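Long-range contacts in xylan esterase, putative, AXE2C (Cellvibrio japonicus, PDB 2WAA), which removes acetyl groups from plant cell wall polysaccharides, deacetylating xylan and glucomannan with equal efficiency as a family 2 carbohydrate esterase: residues K134-G139 with Q180-G185; G188-W193 with A246-T251; N201-Y206 with T253-T258; I230-T235 with V269-A274; G241-A246 with V285-E290. One frame throughout, in Å; residues are numbered along the deposited sequence.

Interaction 1: residues K134-G139 with Q180-G185; sequences KILVLG and QLVCWG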
# COMPACT_ATOMS: atom_id res chain seq x y z
N LYS A 134 10.48 8.88 3.01
CA LYS A 134 9.38 7.98 3.37
C LYS A 134 8.05 8.66 3.03
O LYS A 134 7.83 9.81 3.43
CB LYS A 134 9.41 7.76 4.87
CG LYS A 134 10.54 6.78 5.25
CD LYS A 134 10.71 6.70 6.77
CE LYS A 134 11.99 5.96 7.11
NZ LYS A 134 13.25 6.78 6.68
N ILE A 135 7.18 7.95 2.30
CA ILE A 135 5.85 8.44 1.99
C ILE A 135 4.83 7.45 2.59
O ILE A 135 5.05 6.24 2.61
CB ILE A 135 5.67 8.48 0.49
CG1 ILE A 135 6.67 9.47 -0.15
CG2 ILE A 135 4.23 8.86 0.10
CD1 ILE A 135 6.81 9.23 -1.65
N LEU A 136 3.70 8.00 3.01
CA LEU A 136 2.53 7.24 3.43
C LEU A 136 1.39 7.71 2.50
O LEU A 136 1.10 8.89 2.45
CB LEU A 136 2.18 7.62 4.89
CG LEU A 136 0.79 7.11 5.34
CD1 LEU A 136 0.69 5.58 5.32
CD2 LEU A 136 0.62 7.62 6.79
N VAL A 137 0.70 6.78 1.85
CA VAL A 137 -0.46 7.13 1.00
C VAL A 137 -1.71 6.51 1.65
O VAL A 137 -1.76 5.31 1.88
CB VAL A 137 -0.33 6.57 -0.40
CG1 VAL A 137 -1.45 7.13 -1.32
CG2 VAL A 137 1.05 6.93 -1.01
N LEU A 138 -2.70 7.35 1.89
CA LEU A 138 -3.96 6.92 2.56
C LEU A 138 -5.09 6.99 1.52
O LEU A 138 -5.21 7.98 0.77
CB LEU A 138 -4.34 7.88 3.68
CG LEU A 138 -3.26 8.08 4.74
CD1 LEU A 138 -3.61 9.17 5.76
CD2 LEU A 138 -2.95 6.78 5.42
N GLY A 139 -5.93 5.98 1.46
CA GLY A 139 -7.00 6.08 0.48
C GLY A 139 -7.90 4.85 0.39
O GLY A 139 -8.04 4.08 1.33
N GLN A 180 4.42 3.37 2.36
CA GLN A 180 3.36 2.46 2.88
C GLN A 180 2.03 2.87 2.26
O GLN A 180 1.74 4.08 2.12
CB GLN A 180 3.23 2.58 4.38
CG GLN A 180 4.46 2.11 5.14
CD GLN A 180 4.10 1.83 6.59
OE1 GLN A 180 3.07 2.33 7.12
NE2 GLN A 180 4.93 1.03 7.24
N LEU A 181 1.26 1.87 1.85
CA LEU A 181 -0.11 2.10 1.39
C LEU A 181 -1.06 1.70 2.55
O LEU A 181 -0.96 0.57 3.09
CB LEU A 181 -0.39 1.22 0.17
CG LEU A 181 0.60 1.36 -0.99
CD1 LEU A 181 0.17 0.44 -2.16
CD2 LEU A 181 0.75 2.85 -1.50
N VAL A 182 -1.93 2.62 2.97
CA VAL A 182 -2.87 2.33 4.07
C VAL A 182 -4.22 2.71 3.48
O VAL A 182 -4.59 3.88 3.47
CB VAL A 182 -2.51 3.11 5.36
CG1 VAL A 182 -3.64 3.00 6.44
CG2 VAL A 182 -1.21 2.54 5.95
N CYS A 183 -4.91 1.72 2.94
CA CYS A 183 -6.06 1.96 2.07
C CYS A 183 -6.99 0.76 2.22
O CYS A 183 -6.55 -0.34 2.61
CB CYS A 183 -5.62 2.15 0.62
SG CYS A 183 -4.44 0.82 0.10
N TRP A 184 -8.26 0.95 1.90
CA TRP A 184 -9.23 -0.14 2.00
C TRP A 184 -10.30 0.09 0.95
O TRP A 184 -11.00 1.13 0.97
CB TRP A 184 -9.86 -0.16 3.40
CG TRP A 184 -10.47 -1.50 3.77
CD1 TRP A 184 -11.51 -2.10 3.15
CD2 TRP A 184 -10.08 -2.35 4.84
NE1 TRP A 184 -11.81 -3.30 3.77
CE2 TRP A 184 -10.92 -3.48 4.80
CE3 TRP A 184 -9.07 -2.29 5.82
CZ2 TRP A 184 -10.81 -4.52 5.72
CZ3 TRP A 184 -8.95 -3.34 6.72
CH2 TRP A 184 -9.82 -4.44 6.66
N GLY A 185 -10.46 -0.85 0.03
CA GLY A 185 -11.49 -0.67 -0.99
C GLY A 185 -12.90 -0.46 -0.44
O GLY A 185 -13.33 -1.12 0.53
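Leu136 and Val182 meet branch to branch on one side of two parallel strands, CD1 of Leu136 lying 3.6 Å from CG2 of Val182. Leu138 lies alongside the same valine, its CD2 3.7 Å from Val182 CB, which leaves Val182 flanked by two leucines of the other strand. On the other side of the sheet Val137 and Leu181 run side by side, Val137 CB 4.0 Å from Leu181 CD2. Behind these side chains the backbone does the zipping. Val137 bonds both ways, N to Gln180 O and O to Val182 N, each 2.9 Å and almost straight. Past it the pairing becomes less regular: the bond from Gly139 N to Val182 O is 3.2 Å long, with the donor tilted 28° from the carbonyl plane. At Cys183, CB lies 3.2 Å from Gly139 O and the sulfur is in a disulfide to Cys144. This is the first right-handed beta-alpha-beta crossover of the SGNH-hydrolase fold: strand 133-139 lies between 177-183 and 228-231, with helix 167-174 against Val137 and Leu181 and Phe255 of helix 245-262 against Leu138.

Interaction 2: residues G188-W193 with A246-T251; sequences GLIRSW and ATYINT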
# COMPACT_ATOMS: atom_id res chain seq x y z
N GLY A 188 -14.53 5.08 3.03
CA GLY A 188 -14.43 6.55 2.92
C GLY A 188 -13.90 7.16 4.19
O GLY A 188 -13.52 6.44 5.17
N LEU A 189 -13.88 8.49 4.21
CA LEU A 189 -13.53 9.24 5.38
C LEU A 189 -14.65 9.11 6.45
O LEU A 189 -14.39 8.96 7.65
CB LEU A 189 -13.37 10.73 5.02
CG LEU A 189 -13.02 11.60 6.20
CD1 LEU A 189 -11.54 11.38 6.61
CD2 LEU A 189 -13.24 13.04 5.81
N ILE A 190 -15.90 9.15 5.96
CA ILE A 190 -17.08 9.04 6.85
C ILE A 190 -18.07 7.93 6.55
O ILE A 190 -18.87 7.57 7.43
CB ILE A 190 -17.84 10.37 7.03
CG1 ILE A 190 -18.65 10.72 5.78
CG2 ILE A 190 -16.86 11.52 7.44
CD1 ILE A 190 -19.51 12.02 6.00
N ARG A 191 -18.07 7.40 5.33
CA ARG A 191 -18.99 6.29 5.01
C ARG A 191 -18.48 5.49 3.84
O ARG A 191 -17.65 5.97 3.03
CB ARG A 191 -20.40 6.82 4.67
CG ARG A 191 -20.41 7.65 3.40
CD ARG A 191 -21.80 8.39 3.25
NE ARG A 191 -21.86 9.26 2.07
CZ ARG A 191 -22.95 9.98 1.73
NH1 ARG A 191 -24.06 9.88 2.49
NH2 ARG A 191 -22.94 10.76 0.65
N SER A 192 -18.94 4.24 3.76
CA SER A 192 -18.61 3.38 2.65
C SER A 192 -19.48 3.66 1.42
O SER A 192 -20.46 4.42 1.51
CB SER A 192 -18.75 1.94 3.12
OG SER A 192 -17.91 1.72 4.26
N TRP A 193 -19.09 3.10 0.27
CA TRP A 193 -19.77 3.36 -1.02
C TRP A 193 -21.28 3.09 -0.93
O TRP A 193 -22.08 3.73 -1.63
CB TRP A 193 -19.15 2.51 -2.11
CG TRP A 193 -19.42 1.06 -1.95
CD1 TRP A 193 -18.73 0.15 -1.21
CD2 TRP A 193 -20.53 0.36 -2.53
NE1 TRP A 193 -19.33 -1.12 -1.32
CE2 TRP A 193 -20.44 -1.00 -2.13
CE3 TRP A 193 -21.59 0.75 -3.36
CZ2 TRP A 193 -21.38 -1.96 -2.53
CZ3 TRP A 193 -22.53 -0.22 -3.76
CH2 TRP A 193 -22.42 -1.55 -3.35
N ALA A 246 -20.59 20.67 6.12
CA ALA A 246 -20.01 20.88 7.45
C ALA A 246 -19.52 19.58 8.09
O ALA A 246 -18.47 19.56 8.71
CB ALA A 246 -21.00 21.63 8.41
N THR A 247 -20.27 18.50 7.94
CA THR A 247 -19.92 17.25 8.57
C THR A 247 -18.60 16.71 7.98
O THR A 247 -17.66 16.30 8.68
CB THR A 247 -20.99 16.18 8.29
OG1 THR A 247 -22.25 16.58 8.86
CG2 THR A 247 -20.58 14.84 8.89
N TYR A 248 -18.52 16.73 6.67
CA TYR A 248 -17.33 16.21 6.02
C TYR A 248 -16.09 17.05 6.35
O TYR A 248 -15.02 16.51 6.69
CB TYR A 248 -17.55 16.17 4.52
CG TYR A 248 -16.60 15.21 3.86
CD1 TYR A 248 -16.93 13.86 3.78
CD2 TYR A 248 -15.39 15.65 3.32
CE1 TYR A 248 -16.08 12.94 3.16
CE2 TYR A 248 -14.53 14.75 2.67
CZ TYR A 248 -14.89 13.40 2.61
OH TYR A 248 -14.08 12.48 2.01
N ILE A 249 -16.22 18.37 6.25
CA ILE A 249 -15.06 19.23 6.49
C ILE A 249 -14.63 19.12 7.94
O ILE A 249 -13.42 19.06 8.25
CB ILE A 249 -15.35 20.69 6.11
CG1 ILE A 249 -15.50 20.82 4.56
CG2 ILE A 249 -14.26 21.66 6.69
CD1 ILE A 249 -16.01 22.21 4.15
N ASN A 250 -15.59 19.05 8.86
CA ASN A 250 -15.18 18.93 10.25
C ASN A 250 -14.49 17.60 10.52
O ASN A 250 -13.52 17.55 11.29
CB ASN A 250 -16.37 19.14 11.19
CG ASN A 250 -16.81 20.58 11.23
OD1 ASN A 250 -16.02 21.52 10.94
ND2 ASN A 250 -18.05 20.79 11.62
N THR A 251 -14.94 16.51 9.90
CA THR A 251 -14.21 15.29 10.14
C THR A 251 -12.89 15.20 9.40
O THR A 251 -11.94 14.67 9.97
CB THR A 251 -15.08 13.98 10.26
OG1 THR A 251 -14.50 12.85 9.57
CG2 THR A 251 -16.49 14.22 9.86
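Tyr248 OH and Leu189 N, which belong to the two sides of the contact, both bond OD2 of Asp237, while the other oxygen of the same carboxylate takes the N of Ile190. The aspartate thus ties the loop at 189-190 to a helix that shares no direct polar bond with it. Between the two segments the contact is van der Waals packing, centred on Tyr248. Leu189 comes over one face of the ring: its CD2 sits 3.8 Å from the ring centroid and 18° off the normal, a CH-pi contact displaced toward the rim, with CZ the nearest ring atom at 3.6 Å. CB of the same leucine lies beside the hydroxyl, 3.6 Å from Tyr248 OH. Ile190 approaches differently, at the edge near the ring plane, where its CD1 is 3.9 Å from Tyr248 CD1. In Ile190 CG1 stands between the backbone N and the carbonyl carbon (chi1 74°), the start of the branch that carries CD1. That methyl also reaches Thr247 CG2 at 4.2 Å. One turn further along the helix Thr251 faces CG2 of Ile190, but its side chain has two conformers, so the details there are doubtful. The phenol is therefore held by its oxygen, by one face and at one edge. The contact fastens the loop that follows strand 177-183 to the early turns of helix 245-262; Leu284 of helix 278-295 and the loop residue Pro243 also touch the tyrosine, and Ile233, after strand 228-231, lies against the backbone of Leu189.

Interaction 3: residues N201-Y206 with T253-T258; sequences NLPDFY and TRFVRT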
# COMPACT_ATOMS: atom_id res chain seq x y z
N ASN A 201 -13.89 3.40 9.01
CA ASN A 201 -13.60 4.44 8.02
C ASN A 201 -12.09 4.71 8.01
O ASN A 201 -11.38 4.14 8.82
CB ASN A 201 -14.40 5.69 8.37
CG ASN A 201 -15.92 5.40 8.31
OD1 ASN A 201 -16.40 4.84 7.34
ND2 ASN A 201 -16.66 5.76 9.38
N LEU A 202 -11.62 5.56 7.11
CA LEU A 202 -10.16 5.83 7.02
C LEU A 202 -9.57 6.21 8.40
O LEU A 202 -8.55 5.69 8.78
CB LEU A 202 -9.84 6.86 5.93
CG LEU A 202 -8.42 7.44 5.96
CD1 LEU A 202 -7.41 6.28 5.68
CD2 LEU A 202 -8.32 8.53 4.86
N PRO A 203 -10.24 7.09 9.19
CA PRO A 203 -9.59 7.43 10.45
C PRO A 203 -9.47 6.25 11.42
O PRO A 203 -8.61 6.32 12.32
CB PRO A 203 -10.51 8.51 11.06
CG PRO A 203 -11.18 9.18 9.83
CD PRO A 203 -11.38 7.97 8.87
N ASP A 204 -10.30 5.22 11.23
CA ASP A 204 -10.27 3.98 12.01
C ASP A 204 -9.19 3.03 11.53
O ASP A 204 -8.30 2.69 12.30
CB ASP A 204 -11.64 3.27 11.97
CG ASP A 204 -12.74 4.20 12.45
OD1 ASP A 204 -12.65 4.65 13.58
OD2 ASP A 204 -13.67 4.51 11.70
N PHE A 205 -9.23 2.66 10.25
CA PHE A 205 -8.23 1.66 9.80
C PHE A 205 -6.83 2.22 9.69
O PHE A 205 -5.87 1.46 9.67
CB PHE A 205 -8.66 0.84 8.55
CG PHE A 205 -8.76 1.65 7.26
CD1 PHE A 205 -7.62 2.00 6.52
CD2 PHE A 205 -10.02 2.01 6.76
CE1 PHE A 205 -7.74 2.75 5.32
CE2 PHE A 205 -10.15 2.77 5.55
CZ PHE A 205 -8.99 3.12 4.83
N TYR A 206 -6.70 3.54 9.61
CA TYR A 206 -5.39 4.17 9.65
C TYR A 206 -4.64 3.77 10.95
O TYR A 206 -3.41 3.83 11.02
CB TYR A 206 -5.54 5.68 9.59
CG TYR A 206 -4.41 6.45 10.22
CD1 TYR A 206 -3.23 6.67 9.55
CD2 TYR A 206 -4.57 7.01 11.49
CE1 TYR A 206 -2.18 7.43 10.14
CE2 TYR A 206 -3.55 7.76 12.09
CZ TYR A 206 -2.35 7.95 11.41
OH TYR A 206 -1.36 8.70 12.01
N THR A 253 -10.97 17.79 8.85
CA THR A 253 -10.11 18.64 9.65
C THR A 253 -9.64 17.87 10.88
O THR A 253 -8.44 17.88 11.21
CB THR A 253 -10.88 19.90 10.09
OG1 THR A 253 -11.15 20.66 8.90
CG2 THR A 253 -10.06 20.75 11.06
N ARG A 254 -10.56 17.18 11.55
CA ARG A 254 -10.16 16.45 12.74
C ARG A 254 -9.16 15.34 12.41
O ARG A 254 -8.19 15.15 13.14
CB ARG A 254 -11.36 15.95 13.52
CG ARG A 254 -10.93 15.36 14.86
CD ARG A 254 -12.05 15.22 15.86
NE ARG A 254 -11.60 14.45 17.02
CZ ARG A 254 -11.70 14.87 18.28
NH1 ARG A 254 -12.26 16.05 18.54
NH2 ARG A 254 -11.27 14.11 19.27
N PHE A 255 -9.37 14.63 11.31
CA PHE A 255 -8.40 13.58 10.92
C PHE A 255 -7.00 14.14 10.59
O PHE A 255 -5.98 13.57 11.00
CB PHE A 255 -8.99 12.73 9.76
CG PHE A 255 -8.06 11.63 9.28
CD1 PHE A 255 -7.62 10.65 10.16
CD2 PHE A 255 -7.61 11.60 7.96
CE1 PHE A 255 -6.73 9.64 9.73
CE2 PHE A 255 -6.73 10.60 7.52
CZ PHE A 255 -6.29 9.62 8.42
N VAL A 256 -6.93 15.25 9.86
CA VAL A 256 -5.63 15.77 9.45
C VAL A 256 -4.95 16.31 10.71
O VAL A 256 -3.75 16.16 10.85
CB VAL A 256 -5.75 16.84 8.37
CG1 VAL A 256 -4.40 17.54 8.13
CG2 VAL A 256 -6.29 16.19 7.06
N ARG A 257 -5.73 16.85 11.65
CA ARG A 257 -5.14 17.19 12.94
C ARG A 257 -4.48 15.99 13.64
O ARG A 257 -3.39 16.12 14.22
CB ARG A 257 -6.16 17.87 13.85
CG ARG A 257 -6.35 19.30 13.48
CD ARG A 257 -7.30 20.04 14.45
NE ARG A 257 -7.43 21.40 13.92
CZ ARG A 257 -8.56 22.09 13.87
NH1 ARG A 257 -9.70 21.56 14.33
NH2 ARG A 257 -8.55 23.31 13.33
N THR A 258 -5.12 14.82 13.61
CA THR A 258 -4.49 13.61 14.11
C THR A 258 -3.19 13.28 13.37
O THR A 258 -2.16 12.95 13.99
CB THR A 258 -5.48 12.41 13.96
OG1 THR A 258 -6.64 12.64 14.78
CG2 THR A 258 -4.80 11.05 14.36
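This is a buried aromatic contact between two helices, in which Phe255 of helix 245-262 drives its ring into the short helix 202-205 and the residue that follows it. The rings of Phe255 and Tyr206 form a T-shaped (edge-to-face) pair, with planes at 85° and centroids 5.5 Å apart. Phe255 supplies the edge: CE1 is 3.8 Å from Tyr206 CD2, and CZ stands over the tyrosine face. CB of Phe255 points toward the short helix, and CG, anti to the backbone N (chi1 180°), continues from it. Leu202 and Pro203 meet the ring at different atoms. CD2 of Leu202, a side chain crossing at about a right angle, lies 3.7 Å from Phe255 CE2, whereas Pro203 brings CB to 3.7 Å from Phe255 CD1. In the alpha/beta/alpha sandwich of the SGNH hydrolases this places helix 245-262 and the short helix on the same side of the central parallel sheet, and Leu138 of strand 133-139 touches Leu202, Tyr206 and Phe255 alike. The short helix is braced at its start by Asp204, whose OD2 turns back to accept from Asn201 N at 2.9 Å through its anti lone pair. Further out, Thr258 CG2 approaches Tyr206 CE2 at 4.2 Å. The hydroxyl of Tyr206 bonds to His263 and Asn262, near the far end of helix 245-262, and its ring stacks with His221.

Interaction 4: residues I230-T235 with V269-A274; sequences ISAIGT and VLTEGA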
# COMPACT_ATOMS: atom_id res chain seq x y z
N ILE A 230 0.16 11.46 1.78
CA ILE A 230 -0.83 11.86 0.76
C ILE A 230 -2.14 11.30 1.20
O ILE A 230 -2.23 10.09 1.42
CB ILE A 230 -0.45 11.23 -0.59
CG1 ILE A 230 0.94 11.78 -0.99
CG2 ILE A 230 -1.52 11.59 -1.70
CD1 ILE A 230 1.59 11.01 -2.08
N SER A 231 -3.18 12.13 1.27
CA SER A 231 -4.50 11.57 1.56
C SER A 231 -5.37 11.72 0.31
O SER A 231 -5.64 12.84 -0.11
CB SER A 231 -5.15 12.35 2.70
OG SER A 231 -6.41 11.75 2.98
N ALA A 232 -5.76 10.59 -0.29
CA ALA A 232 -6.52 10.51 -1.54
C ALA A 232 -7.89 9.84 -1.27
O ALA A 232 -8.45 9.17 -2.16
CB ALA A 232 -5.71 9.68 -2.55
N ILE A 233 -8.47 10.09 -0.09
CA ILE A 233 -9.74 9.44 0.28
C ILE A 233 -10.87 10.28 -0.29
O ILE A 233 -10.68 11.47 -0.61
CB ILE A 233 -9.86 9.33 1.82
CG1 ILE A 233 -10.98 8.39 2.23
CG2 ILE A 233 -10.03 10.73 2.46
CD1 ILE A 233 -10.59 6.86 2.02
N GLY A 234 -12.06 9.69 -0.44
CA GLY A 234 -13.21 10.46 -0.86
C GLY A 234 -14.17 9.82 -1.85
O GLY A 234 -15.38 10.05 -1.72
N THR A 235 -13.68 9.06 -2.84
CA THR A 235 -14.57 8.47 -3.85
C THR A 235 -15.80 7.84 -3.17
O THR A 235 -16.93 8.06 -3.60
CB THR A 235 -13.86 7.38 -4.61
OG1 THR A 235 -12.69 7.96 -5.21
CG2 THR A 235 -14.77 6.81 -5.72
N VAL A 269 -0.39 16.16 1.99
CA VAL A 269 -0.94 16.60 0.69
C VAL A 269 -2.30 15.95 0.51
O VAL A 269 -2.41 14.72 0.56
CB VAL A 269 0.02 16.22 -0.46
CG1 VAL A 269 -0.59 16.60 -1.80
CG2 VAL A 269 1.32 16.99 -0.29
N LEU A 270 -3.35 16.77 0.31
CA LEU A 270 -4.68 16.25 0.14
C LEU A 270 -5.02 16.26 -1.34
O LEU A 270 -4.65 17.18 -2.07
CB LEU A 270 -5.72 17.12 0.89
CG LEU A 270 -5.35 17.40 2.34
CD1 LEU A 270 -6.43 18.22 3.02
CD2 LEU A 270 -5.18 16.08 3.05
N THR A 271 -5.73 15.24 -1.78
CA THR A 271 -6.14 15.21 -3.19
C THR A 271 -7.48 14.48 -3.30
O THR A 271 -7.77 13.59 -2.50
CB THR A 271 -5.05 14.51 -4.08
OG1 THR A 271 -5.53 14.48 -5.42
CG2 THR A 271 -4.88 13.10 -3.67
N GLU A 272 -8.30 14.85 -4.28
CA GLU A 272 -9.63 14.22 -4.43
C GLU A 272 -9.60 12.85 -5.10
O GLU A 272 -10.58 12.16 -5.14
CB GLU A 272 -10.58 15.16 -5.20
CG GLU A 272 -10.27 15.33 -6.69
CD GLU A 272 -9.27 16.43 -7.00
OE1 GLU A 272 -8.52 16.88 -6.11
OE2 GLU A 272 -9.21 16.85 -8.18
N GLY A 273 -8.48 12.51 -5.71
CA GLY A 273 -8.39 11.23 -6.39
C GLY A 273 -8.91 11.28 -7.84
O GLY A 273 -9.40 12.32 -8.34
N ALA A 274 -8.81 10.13 -8.50
CA ALA A 274 -9.05 10.06 -9.94
C ALA A 274 -10.43 9.62 -10.37
O ALA A 274 -10.75 9.74 -11.56
CB ALA A 274 -8.05 9.09 -10.57
O HOH W 1 -10.80 9.57 -3.64
O HOH W 2 -9.06 13.56 -0.06
O HOH W 3 -11.82 10.11 -6.78
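The peptides joining Ile230-Ser231 and Ser231-Ala232 on one side, and Val269-Leu270 and Leu270-Thr271 on the other, are the flat units here, meeting edge on through N-H and C=O. Ser231 N donates to Val269 O at 2.8 Å, and Ser231 O accepts from Thr271 N at 2.9 Å, both donors lying close to the line of the C=O they meet. Side chains sit to either side of this parallel pairing. Leu270 CD2 rests 3.7 Å from Ser231 CB on one side of the sheet, where Tyr252 of helix 245-262 bonds the serine hydroxyl. Ile230 and Val269 point to the opposite side and share Leu333 of helix 319-337 as a neighbour. Beyond them Thr271 puts its methyl rather than its hydroxyl into the contact: OG1 is anti to the backbone N (chi1 178°), which leaves CG2 between the backbone N and the carbonyl carbon, 3.7 Å from Ala232 CB. Past this pair the segments part and waters take over the bridging. One lies within hydrogen-bonding distance of both Ile233 O, at 2.7 Å, and Thr271 O, with more acceptors around it than protons. Another accepts from Thr235 N and lies 2.8 Å from Ala232 O, within bonding distance of Glu272 O as well; a third joins Thr235 OG1 to Glu272 O. Waters thus bridge carbonyls that no longer pair directly, though two of them have more acceptors in reach than protons to give, while the chain turns toward Asn236, inferred to stabilise the transition state; this fits the SGNH pattern of catalytic residues on loops at the sheet's C-terminal edge.

Interaction 5: residues G241-A246 with V285-E290; sequences GIPDRA and VSYIGE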
# COMPACT_ATOMS: atom_id res chain seq x y z
N GLY A 241 -23.96 10.09 -2.94
CA GLY A 241 -24.38 11.47 -3.20
C GLY A 241 -23.30 12.34 -2.56
O GLY A 241 -22.40 11.84 -1.88
N ILE A 242 -23.36 13.65 -2.74
CA ILE A 242 -22.39 14.52 -2.09
C ILE A 242 -22.72 14.58 -0.62
O ILE A 242 -23.85 14.94 -0.27
CB ILE A 242 -22.47 15.93 -2.70
CG1 ILE A 242 -21.99 15.88 -4.15
CG2 ILE A 242 -21.70 16.94 -1.85
CD1 ILE A 242 -22.25 17.20 -4.96
N PRO A 243 -21.75 14.26 0.29
CA PRO A 243 -22.09 14.31 1.73
C PRO A 243 -22.22 15.72 2.29
O PRO A 243 -21.71 16.69 1.72
CB PRO A 243 -20.88 13.60 2.41
CG PRO A 243 -19.71 13.73 1.41
CD PRO A 243 -20.37 13.71 0.05
N ASP A 244 -22.92 15.85 3.41
CA ASP A 244 -23.04 17.13 4.09
C ASP A 244 -21.70 17.89 4.25
O ASP A 244 -20.73 17.35 4.84
CB ASP A 244 -23.66 16.91 5.48
CG ASP A 244 -23.81 18.18 6.25
OD1 ASP A 244 -24.51 19.09 5.73
OD2 ASP A 244 -23.22 18.33 7.34
N ARG A 245 -21.66 19.14 3.79
CA ARG A 245 -20.42 19.91 3.79
C ARG A 245 -19.81 20.12 5.17
O ARG A 245 -18.62 19.79 5.40
CB ARG A 245 -20.63 21.24 3.06
CG ARG A 245 -19.52 22.23 3.22
CD ARG A 245 -19.72 23.47 2.28
NE ARG A 245 -18.42 24.05 2.02
CZ ARG A 245 -17.77 24.04 0.85
NH1 ARG A 245 -18.30 23.56 -0.27
NH2 ARG A 245 -16.55 24.56 0.81
N ALA A 246 -20.59 20.67 6.12
CA ALA A 246 -20.01 20.88 7.45
C ALA A 246 -19.52 19.58 8.09
O ALA A 246 -18.47 19.56 8.71
CB ALA A 246 -21.00 21.63 8.41
N VAL A 285 -13.08 18.88 -4.11
CA VAL A 285 -12.02 19.87 -4.18
C VAL A 285 -12.35 21.04 -3.27
O VAL A 285 -11.47 21.58 -2.56
CB VAL A 285 -11.85 20.35 -5.64
CG1 VAL A 285 -10.98 21.59 -5.71
CG2 VAL A 285 -11.28 19.17 -6.51
N SER A 286 -13.61 21.45 -3.29
CA SER A 286 -14.06 22.58 -2.50
C SER A 286 -13.90 22.26 -1.01
O SER A 286 -13.38 23.07 -0.26
CB SER A 286 -15.54 22.87 -2.77
OG SER A 286 -15.86 24.07 -2.11
N TYR A 287 -14.32 21.05 -0.62
CA TYR A 287 -14.26 20.64 0.78
C TYR A 287 -12.79 20.58 1.25
O TYR A 287 -12.46 20.98 2.37
CB TYR A 287 -14.90 19.26 0.92
CG TYR A 287 -16.41 19.19 0.80
CD1 TYR A 287 -17.18 20.30 0.41
CD2 TYR A 287 -17.07 17.98 1.02
CE1 TYR A 287 -18.60 20.21 0.29
CE2 TYR A 287 -18.50 17.88 0.91
CZ TYR A 287 -19.24 19.01 0.58
OH TYR A 287 -20.60 18.87 0.44
N ILE A 288 -11.90 20.10 0.38
CA ILE A 288 -10.50 20.09 0.71
C ILE A 288 -9.97 21.51 0.92
O ILE A 288 -9.20 21.77 1.86
CB ILE A 288 -9.67 19.35 -0.41
CG1 ILE A 288 -9.90 17.83 -0.25
CG2 ILE A 288 -8.15 19.74 -0.31
CD1 ILE A 288 -9.46 17.00 -1.49
N GLY A 289 -10.36 22.44 0.05
CA GLY A 289 -9.87 23.80 0.21
C GLY A 289 -10.35 24.34 1.55
O GLY A 289 -9.62 25.02 2.25
N GLU A 290 -11.59 24.07 1.92
CA GLU A 290 -12.10 24.62 3.18
C GLU A 290 -11.47 23.89 4.37
O GLU A 290 -11.25 24.49 5.42
CB GLU A 290 -13.63 24.54 3.26
CG GLU A 290 -14.18 25.33 4.41
CD GLU A 290 -15.72 25.52 4.35
OE1 GLU A 290 -16.31 25.43 3.25
OE2 GLU A 290 -16.34 25.72 5.43
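Arg245 crosses Tyr287 obliquely on its way to two acceptors on the neighbouring helix. CB lies 3.5 Å from Tyr287 OH, CG 3.7 Å and CD 4.0 Å from Tyr287 CE1, and the extended chain continues to NE and the guanidinium. The two planes stand 87° apart: Tyr287 CD1 sits over one face of the guanidinium, while Arg245 NH1 lies at the edge of the ring. Glu290 OE1 is gripped side-on by two nitrogens in a salt bridge, 2.8 Å from Arg245 NE and 2.6 Å from Arg245 NH2. The other end is shared too, for Ser286 OG accepts from both NH1 and NH2 of Arg245, at 3.1 and 3.0 Å, in the guanidinium plane. Four bonds thus fix the rotation of the group. Tyr287 in turn donates its hydroxyl to Pro243 O, 2.8 Å away and straight on to the carbonyl. Asp244 is the N-cap residue; its side chain caps a backbone N of the first turn, and OD2 bonds Thr247 OG1. The loop residue Pro243 and the first-turn Arg245 are thereby bonded to helix 278-295, joining two helices of the alpha/beta/alpha sandwich characteristic of SGNH hydrolases.

Overall arrangement
From the N terminus, interaction 1 closes first, returning strand 177-183 to strand 133-139 through one helix, and stands in series before the rest. The other four interlock without nesting: interaction 2 opens at 188-193, interaction 3 at 201-206, interaction 4 at 230-235 and interaction 5 at 241-246, and they close in that same order, at 246-251, 253-258, 269-274 and 285-290, so each pair crosses. Interactions 2 and 5 share Ala246. Interactions 1 and 4 join neighbouring strands of one parallel sheet, with Leu136 and Leu138 pairing to Ile230. Interactions 2, 3 and 5 all use helix 245-262, tying it to the loop, the short helix and helix 278-295.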